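PDB 3QC0: sugar isomerase from Sinorhizobium meliloti, which binds zinc in a TIM barrel of the xylose isomerase-like family and is probably a sugar isomerase, its substrate not being established. Local coordinates for residues L201-C206 with G231-I236; I176-V181 with G225-K230; F70-P73 with G77-K80; A116-V121 with L158-D163. One frame throughout, in Å; residues are numbered along the deposited sequence.

Contact 1: L201-C206 with G231-I236; sequences LAHHIC and GIRRRI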
# COMPACT_ATOMS: atom_id res chain seq x y z
N LEU A 201 -0.99 13.04 17.46
CA LEU A 201 -2.27 13.62 17.87
C LEU A 201 -3.42 12.63 18.00
O LEU A 201 -4.40 12.93 18.66
CB LEU A 201 -2.70 14.69 16.87
CG LEU A 201 -1.85 15.96 16.81
CD1 LEU A 201 -2.13 16.89 15.63
CD2 LEU A 201 -2.06 16.76 18.13
N ALA A 202 -3.32 11.47 17.36
CA ALA A 202 -4.40 10.50 17.41
C ALA A 202 -3.85 9.14 17.06
O ALA A 202 -2.82 9.04 16.36
CB ALA A 202 -5.54 10.88 16.44
N HIS A 203 -4.57 8.13 17.52
CA HIS A 203 -4.25 6.71 17.29
C HIS A 203 -5.54 6.01 16.96
O HIS A 203 -6.45 5.94 17.82
CB HIS A 203 -3.60 6.13 18.55
CG HIS A 203 -3.29 4.68 18.47
ND1 HIS A 203 -3.03 3.92 19.59
CD2 HIS A 203 -3.17 3.83 17.40
CE1 HIS A 203 -2.74 2.68 19.22
NE2 HIS A 203 -2.87 2.59 17.91
N HIS A 204 -5.66 5.53 15.72
CA HIS A 204 -6.85 4.84 15.27
C HIS A 204 -6.58 3.35 15.21
O HIS A 204 -5.52 2.92 14.70
CB HIS A 204 -7.35 5.30 13.89
CG HIS A 204 -7.49 6.78 13.75
ND1 HIS A 204 -7.72 7.39 12.54
CD2 HIS A 204 -7.47 7.76 14.68
CE1 HIS A 204 -7.82 8.70 12.74
NE2 HIS A 204 -7.68 8.95 14.03
N ILE A 205 -7.57 2.58 15.68
CA ILE A 205 -7.47 1.13 15.74
C ILE A 205 -8.59 0.41 14.99
O ILE A 205 -9.67 0.94 14.80
CB ILE A 205 -7.37 0.62 17.19
CG1 ILE A 205 -8.57 1.07 18.01
CG2 ILE A 205 -6.03 1.05 17.81
CD1 ILE A 205 -8.64 0.35 19.41
N CYS A 206 -8.24 -0.81 14.58
CA CYS A 206 -9.04 -1.69 13.71
C CYS A 206 -8.05 -2.81 13.37
O CYS A 206 -7.04 -2.96 14.04
CB CYS A 206 -9.58 -0.99 12.47
SG CYS A 206 -8.30 -0.29 11.44
N GLY A 231 1.74 -4.26 20.12
CA GLY A 231 3.07 -3.73 19.86
C GLY A 231 3.09 -2.28 19.38
O GLY A 231 3.90 -1.47 19.81
N ILE A 232 2.20 -1.95 18.46
CA ILE A 232 2.10 -0.59 17.97
C ILE A 232 1.74 0.34 19.15
O ILE A 232 2.35 1.41 19.31
CB ILE A 232 1.08 -0.47 16.81
CG1 ILE A 232 1.61 -1.20 15.54
CG2 ILE A 232 0.74 1.00 16.51
CD1 ILE A 232 0.60 -1.26 14.39
N ARG A 233 0.75 -0.05 19.96
CA ARG A 233 0.31 0.81 21.07
C ARG A 233 1.43 0.99 22.06
O ARG A 233 1.59 2.09 22.58
CB ARG A 233 -0.92 0.27 21.75
CG ARG A 233 -1.38 1.13 22.95
CD ARG A 233 -1.90 2.50 22.53
NE ARG A 233 -2.18 3.35 23.71
CZ ARG A 233 -2.71 4.56 23.64
NH1 ARG A 233 -3.04 5.10 22.47
NH2 ARG A 233 -2.89 5.26 24.76
N ARG A 234 2.19 -0.07 22.35
CA ARG A 234 3.32 0.06 23.28
C ARG A 234 4.33 1.06 22.75
O ARG A 234 4.90 1.88 23.49
CB ARG A 234 4.01 -1.29 23.56
CG ARG A 234 3.21 -2.26 24.42
CD ARG A 234 4.09 -3.45 24.90
NE ARG A 234 5.09 -3.83 23.88
CZ ARG A 234 4.98 -4.82 22.97
NH1 ARG A 234 3.93 -5.63 22.94
NH2 ARG A 234 5.97 -5.02 22.10
N ARG A 235 4.59 1.02 21.46
CA ARG A 235 5.49 1.98 20.86
C ARG A 235 4.94 3.41 20.87
O ARG A 235 5.68 4.36 21.09
CB ARG A 235 5.83 1.56 19.42
CG ARG A 235 6.71 0.30 19.37
CD ARG A 235 6.99 -0.06 17.96
NE ARG A 235 7.82 -1.27 17.86
CZ ARG A 235 9.11 -1.33 18.15
NH1 ARG A 235 9.79 -0.25 18.60
NH2 ARG A 235 9.75 -2.51 18.00
N ILE A 236 3.64 3.57 20.63
CA ILE A 236 3.02 4.90 20.70
C ILE A 236 3.08 5.50 22.13
O ILE A 236 3.45 6.69 22.31
CB ILE A 236 1.58 4.85 20.12
CG1 ILE A 236 1.63 4.69 18.58
CG2 ILE A 236 0.81 6.09 20.49
CD1 ILE A 236 0.24 4.43 17.94
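His203 meets Arg233 and Ile236 between strand 200-205 and helix 229-238, the nearly antiparallel strand and helix of a beta-alpha-beta unit of the TIM barrel. Ile236 sets its CD1 methyl squarely over one face of the imidazole in a CH-pi contact, 3.4 Å from CD1 to the ring centroid of His203. Ile232 is a looser, oblique neighbour, its CG2 lying 4.2 Å from His203 NE2. At the ring edge, Arg233 NH1 donates to His203 ND1 over 3.1 Å, with the hydrogen in near-straight line at 163°. Guanidinium and imidazole lie almost coplanar, 10° apart, and each nitrogen sits in the plane of the other group; since the arginine is the donor, ND1 acts as the acceptor here, consistent with its being the nitrogen without hydrogen. Arg233 reaches it by a bend at chi2 (67°), which also brings its CD to the ring edge, 3.4 Å from His203 CE1. On the strand, the next residue, His204, turns its imidazole into the barrel, where it binds zinc together with Glu142, Asp177 and Glu248. Behind Arg233, its rotation is fixed by further partners: Glu237 forms a salt bridge with NE, and Gly243 O accepts from NH2.

Contact 2: I176-V181 with G225-K230; sequences IDVYHV and GVIDLK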
# COMPACT_ATOMS: atom_id res chain seq x y z
N ILE A 176 -2.13 8.48 13.60
CA ILE A 176 -1.56 7.17 13.30
C ILE A 176 -2.66 6.13 13.33
O ILE A 176 -3.17 5.77 14.40
CB ILE A 176 -0.38 6.80 14.27
CG1 ILE A 176 0.72 7.89 14.29
CG2 ILE A 176 0.20 5.41 13.87
CD1 ILE A 176 1.81 7.64 15.34
N ASP A 177 -3.07 5.68 12.14
CA ASP A 177 -4.16 4.71 11.98
C ASP A 177 -3.51 3.41 11.57
O ASP A 177 -2.81 3.37 10.56
CB ASP A 177 -5.14 5.23 10.93
CG ASP A 177 -6.33 4.33 10.68
OD1 ASP A 177 -6.20 3.11 10.84
OD2 ASP A 177 -7.40 4.89 10.32
N VAL A 178 -3.66 2.39 12.40
CA VAL A 178 -2.97 1.12 12.18
C VAL A 178 -3.29 0.55 10.80
O VAL A 178 -2.43 -0.11 10.21
CB VAL A 178 -3.28 0.09 13.28
CG1 VAL A 178 -2.79 0.66 14.65
CG2 VAL A 178 -4.78 -0.29 13.33
N TYR A 179 -4.48 0.81 10.29
CA TYR A 179 -4.85 0.27 8.98
C TYR A 179 -3.91 0.77 7.90
O TYR A 179 -3.54 0.09 6.99
CB TYR A 179 -6.29 0.63 8.59
CG TYR A 179 -6.90 -0.33 7.61
CD1 TYR A 179 -7.23 -1.63 8.00
CD2 TYR A 179 -7.17 0.03 6.28
CE1 TYR A 179 -7.78 -2.54 7.10
CE2 TYR A 179 -7.75 -0.86 5.38
CZ TYR A 179 -8.05 -2.15 5.81
OH TYR A 179 -8.65 -3.05 4.94
N HIS A 180 -3.53 2.04 8.03
CA HIS A 180 -2.78 2.72 6.99
C HIS A 180 -1.28 2.49 7.10
O HIS A 180 -0.56 2.68 6.10
CB HIS A 180 -3.06 4.22 7.06
CG HIS A 180 -4.49 4.56 6.83
ND1 HIS A 180 -5.23 3.98 5.82
CD2 HIS A 180 -5.32 5.44 7.46
CE1 HIS A 180 -6.47 4.45 5.87
NE2 HIS A 180 -6.54 5.34 6.85
N VAL A 181 -0.80 2.19 8.32
CA VAL A 181 0.65 2.18 8.58
C VAL A 181 1.26 0.86 9.05
O VAL A 181 2.49 0.78 9.13
CB VAL A 181 1.04 3.30 9.65
CG1 VAL A 181 0.49 4.66 9.28
CG2 VAL A 181 0.58 2.90 11.09
N GLY A 225 -7.85 -9.76 12.72
CA GLY A 225 -6.82 -9.71 11.67
C GLY A 225 -5.42 -9.95 12.22
O GLY A 225 -5.25 -10.61 13.24
N VAL A 226 -4.42 -9.39 11.53
CA VAL A 226 -3.02 -9.72 11.73
C VAL A 226 -2.16 -8.61 12.30
O VAL A 226 -0.94 -8.80 12.44
CB VAL A 226 -2.38 -10.18 10.41
CG1 VAL A 226 -3.11 -11.40 9.89
CG2 VAL A 226 -2.28 -9.03 9.41
N ILE A 227 -2.73 -7.46 12.61
CA ILE A 227 -1.91 -6.36 13.10
C ILE A 227 -1.48 -6.60 14.53
O ILE A 227 -2.27 -7.02 15.36
CB ILE A 227 -2.66 -5.00 13.01
CG1 ILE A 227 -3.02 -4.68 11.54
CG2 ILE A 227 -1.81 -3.87 13.64
CD1 ILE A 227 -3.70 -3.34 11.32
N ASP A 228 -0.22 -6.34 14.82
CA ASP A 228 0.30 -6.39 16.18
C ASP A 228 -0.12 -5.11 16.90
O ASP A 228 0.70 -4.21 17.11
CB ASP A 228 1.81 -6.56 16.11
CG ASP A 228 2.50 -6.61 17.47
OD1 ASP A 228 1.84 -6.65 18.53
OD2 ASP A 228 3.78 -6.61 17.49
N LEU A 229 -1.43 -5.04 17.23
CA LEU A 229 -2.02 -3.85 17.86
C LEU A 229 -1.31 -3.53 19.16
O LEU A 229 -0.96 -2.37 19.43
CB LEU A 229 -3.53 -4.05 18.05
CG LEU A 229 -4.34 -4.13 16.77
CD1 LEU A 229 -5.77 -4.68 17.02
CD2 LEU A 229 -4.36 -2.75 16.04
N LYS A 230 -1.07 -4.56 19.97
CA LYS A 230 -0.40 -4.40 21.26
C LYS A 230 0.96 -3.75 21.08
O LYS A 230 1.32 -2.81 21.77
CB LYS A 230 -0.29 -5.78 21.94
CG LYS A 230 0.46 -5.90 23.26
CD LYS A 230 0.81 -7.43 23.56
CE LYS A 230 0.85 -7.83 25.04
NZ LYS A 230 0.73 -9.34 25.30
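Val178 packs against Ile227 and Leu229 in the TIM barrel, and the contact joins the start of the short helix 178-181, just past strand 172-177, to the loop and first turn of helix 229-238. The packing is mainly apolar, with no hydrogen bond between the two segments. Val178 carries it with CG2, which meets the end methyls of both partners: Leu229 CD2 stands 3.7 Å from Val178 CG2, and Ile227 CD1 lies at 3.8 Å from the same methyl. Leu229 comes across the valine at about a right angle, its CD2 reaching toward CG1 as well. Ile227 approaches more slantingly, its chain drawn out straight through chi2 (-178°), so that CD1 also rests against the backbone carbonyl, 3.6 Å from Val178 O. Val178 further touches Ile232 and His203, and the three residues of this contact thus extend the buried layer between barrel and helix.

The polar interactions serve each segment separately. Asp177 stands at the N-cap of the short helix 178-181 and accepts from Tyr179 N. Its other oxygen, OD2, binds the zinc ion and also takes a hydrogen bond from Arg219, so one carboxylate ties the metal site to the start of the helix. On the other side Asp228 is the N-cap of helix 229-238: its OD1 accepts from Gly231 N, and the residue is the centre of an inverse gamma turn. The capping bond at Asp177 is bent: Tyr179 N lies 2.9 Å from Asp177 OD1, on the anti side of that oxygen and 25° out of the carboxylate plane.

Contact 3: F70-P73 with G77-K80; sequences FPAP and GREK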
# COMPACT_ATOMS: atom_id res chain seq x y z
N PHE A 70 -6.68 18.43 -0.93
CA PHE A 70 -6.06 19.64 -1.45
C PHE A 70 -5.76 19.72 -2.95
O PHE A 70 -5.97 20.77 -3.55
CB PHE A 70 -4.77 19.93 -0.67
CG PHE A 70 -4.99 20.19 0.79
CD1 PHE A 70 -5.51 21.40 1.20
CD2 PHE A 70 -4.61 19.27 1.75
CE1 PHE A 70 -5.70 21.65 2.52
CE2 PHE A 70 -4.79 19.53 3.09
CZ PHE A 70 -5.35 20.74 3.46
N PRO A 71 -5.26 18.64 -3.57
CA PRO A 71 -4.86 18.85 -4.98
C PRO A 71 -6.05 19.09 -5.90
O PRO A 71 -7.12 18.49 -5.71
CB PRO A 71 -4.10 17.56 -5.33
CG PRO A 71 -3.66 16.98 -4.01
CD PRO A 71 -4.80 17.34 -3.07
N ALA A 72 -5.86 19.98 -6.86
CA ALA A 72 -6.86 20.28 -7.88
C ALA A 72 -6.13 20.85 -9.07
O ALA A 72 -5.00 21.37 -8.92
CB ALA A 72 -7.97 21.26 -7.35
N PRO A 73 -6.74 20.75 -10.25
CA PRO A 73 -6.05 21.15 -11.47
C PRO A 73 -5.85 22.64 -11.64
O PRO A 73 -5.09 23.04 -12.53
CB PRO A 73 -6.97 20.65 -12.59
CG PRO A 73 -8.01 19.86 -11.99
CD PRO A 73 -8.03 20.12 -10.52
N GLY A 77 -9.83 25.75 -7.85
CA GLY A 77 -10.13 24.53 -7.17
C GLY A 77 -9.31 24.28 -5.93
O GLY A 77 -9.82 23.78 -4.91
N ARG A 78 -8.03 24.62 -5.99
CA ARG A 78 -7.20 24.45 -4.79
C ARG A 78 -7.69 25.36 -3.66
O ARG A 78 -7.71 24.94 -2.51
CB ARG A 78 -5.74 24.72 -5.07
CG ARG A 78 -5.17 23.59 -5.92
CD ARG A 78 -3.64 23.75 -6.10
NE ARG A 78 -3.29 24.92 -6.87
CZ ARG A 78 -3.18 25.00 -8.19
NH1 ARG A 78 -3.50 23.97 -8.99
NH2 ARG A 78 -2.78 26.16 -8.72
N GLU A 79 -8.06 26.59 -4.01
CA GLU A 79 -8.51 27.53 -2.97
C GLU A 79 -9.87 27.09 -2.44
O GLU A 79 -10.14 27.24 -1.24
CB GLU A 79 -8.54 28.94 -3.49
CG GLU A 79 -9.05 29.97 -2.45
CD GLU A 79 -8.19 30.07 -1.18
OE1 GLU A 79 -7.02 29.66 -1.21
OE2 GLU A 79 -8.71 30.61 -0.15
N LYS A 80 -10.75 26.55 -3.31
CA LYS A 80 -12.02 26.00 -2.82
C LYS A 80 -11.78 24.93 -1.75
O LYS A 80 -12.44 24.92 -0.69
CB LYS A 80 -12.90 25.46 -3.94
CG LYS A 80 -13.49 26.59 -4.81
CD LYS A 80 -14.32 26.05 -6.01
CE LYS A 80 -14.78 27.20 -6.91
NZ LYS A 80 -15.59 28.20 -6.12
O HOH W 1 -5.67 23.00 -2.04
O HOH W 2 -2.70 23.78 -11.62
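Arg78 folds its side chain back along the loop that precedes its own helix, and its guanidinium meets the carbonyl of Ala72 edge-on. NH1 donates to Ala72 O over 3.0 Å with an N-H...O angle of 145°. The oxygen lies close to the guanidinium plane, yet the donor stands 33° off the plane of the carbonyl, a somewhat oblique meeting on the acceptor's side. The turn comes at chi3 (-66°), after a straight run through chi2; it swings the guanidinium toward the loop while CG stays over the backbone, 3.8 Å from Phe70 O. Met120 of helix 114-135 also packs on Arg78.

Ala72 points its methyl at the first turns of the helix, and CB settles on the peptide between the two helical residues, 3.6 Å from Gly77 C. A CB on Gly77 would point at this methyl, so the bare glycine lets Ala72 sit close. The nearest CA atoms across the segments are those of Ala72 and Arg78, at 5.2 Å.

Two waters bind the loop and helix together. Water 1 gives its hydrogens to both Phe70 O and Arg78 O, at 2.7 Å from Phe70 O, and lies in the plane of the Phe70 ring at its edge. Water 2 accepts from Arg78 NH1 and donates to Pro73 O, so NH1 has two acceptors, both near the guanidinium plane. Asp74 OD1, in the short link between the segments, accepts from Gly77 N in the first turn. This is a surface strand-to-helix loop of the TIM barrel, following strand 60-68 and folded back onto the start of helix 75-94.

Contact 4: A116-V121 with L158-D163; sequences AARRMV and LGQALD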
# COMPACT_ATOMS: atom_id res chain seq x y z
N ALA A 116 3.91 16.77 -7.69
CA ALA A 116 3.20 18.04 -7.68
C ALA A 116 1.98 17.96 -6.80
O ALA A 116 1.66 18.94 -6.07
CB ALA A 116 2.78 18.46 -9.12
N ALA A 117 1.26 16.85 -6.86
CA ALA A 117 0.09 16.68 -5.96
C ALA A 117 0.54 16.82 -4.50
O ALA A 117 -0.10 17.44 -3.68
CB ALA A 117 -0.59 15.32 -6.20
N ARG A 118 1.66 16.21 -4.17
CA ARG A 118 2.17 16.28 -2.81
C ARG A 118 2.59 17.70 -2.43
O ARG A 118 2.33 18.12 -1.31
CB ARG A 118 3.30 15.27 -2.65
CG ARG A 118 2.73 13.86 -2.62
CD ARG A 118 3.76 12.76 -2.86
NE ARG A 118 3.13 11.49 -2.59
CZ ARG A 118 3.50 10.31 -3.06
NH1 ARG A 118 4.62 10.19 -3.72
NH2 ARG A 118 2.78 9.24 -2.77
N ARG A 119 3.20 18.43 -3.38
CA ARG A 119 3.49 19.85 -3.12
C ARG A 119 2.20 20.62 -2.84
O ARG A 119 2.16 21.51 -1.97
CB ARG A 119 4.24 20.51 -4.27
CG ARG A 119 5.66 20.01 -4.40
CD ARG A 119 6.48 20.87 -5.35
NE ARG A 119 5.95 20.88 -6.72
CZ ARG A 119 6.28 20.01 -7.67
NH1 ARG A 119 7.10 19.01 -7.44
NH2 ARG A 119 5.75 20.14 -8.88
N MSE A 120 1.13 20.34 -3.56
CA MSE A 120 -0.18 21.01 -3.33
C MSE A 120 -0.73 20.70 -1.97
O MSE A 120 -1.34 21.55 -1.35
CB MSE A 120 -1.19 20.61 -4.38
CG MSE A 120 -0.87 21.03 -5.80
SE MSE A 120 -2.08 20.29 -7.08
CE MSE A 120 -1.30 20.99 -8.69
N VAL A 121 -0.50 19.49 -1.47
CA VAL A 121 -0.84 19.14 -0.08
C VAL A 121 -0.11 19.99 0.93
O VAL A 121 -0.70 20.58 1.81
CB VAL A 121 -0.62 17.62 0.20
CG1 VAL A 121 -0.83 17.30 1.67
CG2 VAL A 121 -1.59 16.76 -0.71
N LEU A 158 4.11 7.33 7.27
CA LEU A 158 4.29 8.16 8.45
C LEU A 158 5.55 9.03 8.31
O LEU A 158 5.53 10.19 8.73
CB LEU A 158 4.34 7.28 9.69
CG LEU A 158 4.50 7.98 11.03
CD1 LEU A 158 3.39 9.01 11.28
CD2 LEU A 158 4.50 6.88 12.14
N GLY A 159 6.64 8.51 7.74
CA GLY A 159 7.82 9.29 7.52
C GLY A 159 7.58 10.53 6.66
O GLY A 159 8.06 11.60 6.95
N GLN A 160 6.81 10.36 5.59
CA GLN A 160 6.47 11.46 4.73
C GLN A 160 5.60 12.46 5.49
O GLN A 160 5.79 13.66 5.36
CB GLN A 160 5.76 10.92 3.49
CG GLN A 160 5.24 11.99 2.56
CD GLN A 160 4.20 11.47 1.58
OE1 GLN A 160 3.67 10.38 1.77
NE2 GLN A 160 3.86 12.28 0.57
N ALA A 161 4.60 11.96 6.23
CA ALA A 161 3.75 12.86 7.02
C ALA A 161 4.58 13.70 7.98
O ALA A 161 4.36 14.91 8.15
CB ALA A 161 2.66 12.07 7.77
N LEU A 162 5.51 13.03 8.64
CA LEU A 162 6.40 13.75 9.57
C LEU A 162 7.32 14.74 8.87
O LEU A 162 7.60 15.82 9.40
CB LEU A 162 7.18 12.75 10.43
CG LEU A 162 6.31 11.89 11.38
CD1 LEU A 162 7.13 10.74 12.00
CD2 LEU A 162 5.69 12.78 12.50
N ASP A 163 7.81 14.41 7.68
CA ASP A 163 8.57 15.36 6.86
C ASP A 163 7.77 16.63 6.61
O ASP A 163 8.29 17.75 6.71
CB ASP A 163 8.97 14.76 5.52
CG ASP A 163 10.08 13.72 5.61
OD1 ASP A 163 10.72 13.52 6.67
OD2 ASP A 163 10.28 13.05 4.56
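Arg118 and Gln160 make a small buried contact between two outer helices of the TIM barrel, 114-135 and 158-168, through their side chains alone. The helices stay well apart, with the nearest CA atoms of the two segments, those of Arg118 and Gln160, 9.9 Å from each other. Two long side chains span that distance. Arg118 is extended from CG to NE, and Gln160 leaves its helix with CG opposite the backbone N (chi1 175°) and continues outstretched to its amide. The chains meet at about a right angle, and the guanidinium and amide planes are likewise nearly perpendicular, 88° apart.

The amide nitrogen does all the touching on the glutamine side. Gln160 NE2 lies against the arginine shaft, 3.5 Å from Arg118 CD, and comes 3.3 Å from Arg118 NE. Both nitrogens carry hydrogens to give, so this closeness is no hydrogen bond. What brings them together is a shared acceptor: the carbonyl oxygen of Cys154 takes a hydrogen bond from Arg118 NE and another from Gln160 NE2. Asn156 serves the other ends, its side-chain OD1 accepting from Arg118 NH2 and its backbone N donating to Gln160 OE1. The second subunit closes over the pair, with its Pro185 packing on both residues and its Trp183 O accepting from Arg118 NH2.

Two donors side by side would be unfavourable by themselves; with one carbonyl serving both, the helices are joined indirectly, through the loop before helix 158-168, and the positive charge of Arg118 is probably eased by the carbonyl oxygens around it.

How the contacts relate
Contacts 1 and 2 are buried neighbours, their centres 8 Å apart. Both use helix 229-238, and their strands, 200-205 and 172-177, lie side by side in the barrel, joined by backbone bonds; each also contributes a zinc ligand, His204 or Asp177. Contact 1 mixes a hydrogen bond with CH-pi packing, whereas contact 2 packs methyls with no hydrogen bond between its segments. Contact 3 lies at the surface across the chain's centre from both and relies on carbonyls and water. Contact 4 is buried yet polar, its two donors meeting at a shared acceptor; like contact 2, it touches the second subunit. Met120 of its helix packs against Pro71 and Ala72 of contact 3.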